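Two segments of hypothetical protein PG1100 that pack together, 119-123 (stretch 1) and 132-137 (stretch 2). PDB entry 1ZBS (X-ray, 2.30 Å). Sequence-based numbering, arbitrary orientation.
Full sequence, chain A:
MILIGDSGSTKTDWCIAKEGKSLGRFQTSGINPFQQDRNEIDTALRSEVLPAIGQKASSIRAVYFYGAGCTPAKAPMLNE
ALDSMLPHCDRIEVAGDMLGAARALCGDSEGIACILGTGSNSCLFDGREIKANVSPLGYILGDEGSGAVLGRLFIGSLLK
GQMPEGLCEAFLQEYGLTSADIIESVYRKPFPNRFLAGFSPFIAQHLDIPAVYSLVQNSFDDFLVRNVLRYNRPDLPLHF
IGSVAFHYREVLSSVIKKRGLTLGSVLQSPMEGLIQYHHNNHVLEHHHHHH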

# COMPACT_ATOMS: atom_id res chain seq x y z
N GLY A 119 13.42 0.06 0.83
CA GLY A 119 12.75 1.16 0.17
C GLY A 119 13.65 1.65 -0.96
O GLY A 119 14.79 1.20 -1.07
N SER A 120 13.16 2.54 -1.82
CA SER A 120 13.95 3.06 -2.95
C SER A 120 14.21 4.53 -2.73
O SER A 120 13.50 5.19 -1.97
N ASN A 121 15.21 5.06 -3.42
CA ASN A 121 15.53 6.46 -3.32
C ASN A 121 16.47 6.88 -4.46
O ASN A 121 17.10 6.04 -5.10
N SER A 122 16.56 8.18 -4.74
CA SER A 122 17.47 8.67 -5.77
C SER A 122 17.81 10.13 -5.51
O SER A 122 17.10 10.81 -4.77
N CYS A 123 18.90 10.59 -6.11
CA CYS A 123 19.33 11.97 -5.97
C CYS A 123 20.34 12.33 -7.04
O CYS A 123 21.05 11.47 -7.57
N ALA A 132 19.39 17.60 -6.24
CA ALA A 132 17.98 17.29 -6.47
C ALA A 132 17.63 15.90 -5.93
O ALA A 132 18.44 14.98 -6.02
N ASN A 133 16.42 15.75 -5.41
CA ASN A 133 15.97 14.48 -4.83
C ASN A 133 14.48 14.23 -5.09
O ASN A 133 13.65 15.10 -4.86
N VAL A 134 14.15 13.03 -5.56
CA VAL A 134 12.75 12.71 -5.80
C VAL A 134 12.26 11.95 -4.57
O VAL A 134 12.75 10.85 -4.29
N SER A 135 11.33 12.53 -3.81
CA SER A 135 10.82 11.84 -2.61
C SER A 135 10.34 10.46 -3.04
O SER A 135 9.57 10.35 -3.99
N PRO A 136 10.79 9.41 -2.35
CA PRO A 136 10.41 8.02 -2.66
C PRO A 136 8.92 7.74 -2.44
O PRO A 136 8.33 6.89 -3.12
N LEU A 137 8.31 8.44 -1.49
CA LEU A 137 6.88 8.27 -1.24
C LEU A 137 6.46 7.01 -0.48
O LEU A 137 5.28 6.83 -0.21

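This is a small, loosely knit antiparallel contact, burying 277 Å² summed over both sides, in which the asparagine amides share one weak hydrogen bond, a proline ring packs on a carbonyl, and one water joins two residues. The touching parts run in nearly opposite directions, 172° apart end to end: the CA atoms of Cys123 and Asn133 are 4.3 Å apart, those of Asn121 and Pro136 5.4 Å.

The CA atoms of Cys123 and Asn133 come close, and the side chains lie near each other. Cys123 is in the p rotamer, and its CB comes within 4.0 Å of Asn133 ND2. Beside this pair the backbone makes a short CA-H...O contact, with Cys123 CA 3.1 Å from Ala132 O. The Ala132 methyl points sideways and stays clear of stretch 1, so this residue contributes through its backbone.

Asn133 adopts t at chi1, with chi2 at -51°, and the end of its side chain comes nearer to stretch 1 than its CA-to-CB direction alone would suggest. Asn121 does the same from the other strand: its CA-to-CB bond points sideways, but chi1 at -153° (t) and chi2 at 163° carry the amide across. The two ends meet in the one direct hydrogen bond of the contact, Asn121 ND2 donating to Asn133 OD1 at 3.4 Å, a weak bond whose N-H...acceptor angle is 148°. It matches a donor to an acceptor, but not every polar neighbour is so well matched. Ser122 O lies 3.1 Å from Asn133 OD1, and since both are acceptors, this is proximity without a bond. The rule to read here is that a short distance between polar atoms earns nothing unless a hydrogen lies suitably between them.

Ser122 and Val134 also meet side chain to side chain. Ser122, buried and in the p rotamer, places OG 4.0 Å from CB of Val134, which is in the t rotamer; both CA-to-CB bonds run sideways. The backbone atoms Ser122 O and Val134 N are 3.8 Å apart, and a water also bridges the two residues. It donates to Val134 O at 2.7 Å and, more weakly, to Ser122 OG at 3.4 Å. The serine hydroxyl also has a hydrogen-bond partner elsewhere in the structure.

Pro136 turns its ring to stretch 1. Its CA-to-CB bond points toward stretch 1, and its CB presses to 3.0 Å from Ser120 O, while CD lies 4.0 Å from Asn121 ND2. The ring, puckered C-gamma endo, thus packs against a backbone carbonyl and an amide group. Ser120 itself, in the m rotamer, offers little but that carbonyl; its OG is hydrogen-bonded elsewhere in the structure. Ser135 points away, and neither it nor Leu137 adds any buried area.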

# COMPACT_ATOMS: atom_id res chain seq x y z
CB SER A 120 13.20 2.95 -4.27
OG SER A 120 12.60 1.68 -4.44
CB ASN A 121 16.16 6.74 -1.95
CG ASN A 121 15.94 8.15 -1.49
OD1 ASN A 121 16.11 8.47 -0.30
ND2 ASN A 121 15.56 9.03 -2.41
CB SER A 122 16.87 8.52 -7.18
OG SER A 122 15.78 9.41 -7.41
CB CYS A 123 19.98 12.19 -4.60
SG CYS A 123 21.63 11.46 -4.48
CB ALA A 132 17.66 17.39 -7.95
CB ASN A 133 16.19 14.50 -3.31
CG ASN A 133 16.12 13.12 -2.69
OD1 ASN A 133 15.16 12.37 -2.90
ND2 ASN A 133 17.13 12.79 -1.89
CB VAL A 134 12.60 11.83 -7.07
CG1 VAL A 134 11.16 11.38 -7.25
CG2 VAL A 134 13.06 12.61 -8.29
CB SER A 135 9.64 12.58 -1.98
OG SER A 135 9.96 13.92 -1.66
CB PRO A 136 11.32 7.20 -1.76
CG PRO A 136 11.55 8.09 -0.59
CD PRO A 136 11.74 9.45 -1.21
CB LEU A 137 6.12 8.37 -2.58
CG LEU A 137 5.53 9.73 -2.97
CD1 LEU A 137 6.45 10.84 -2.52
CD2 LEU A 137 5.27 9.78 -4.45
O HOH W 1 13.18 8.43 -5.45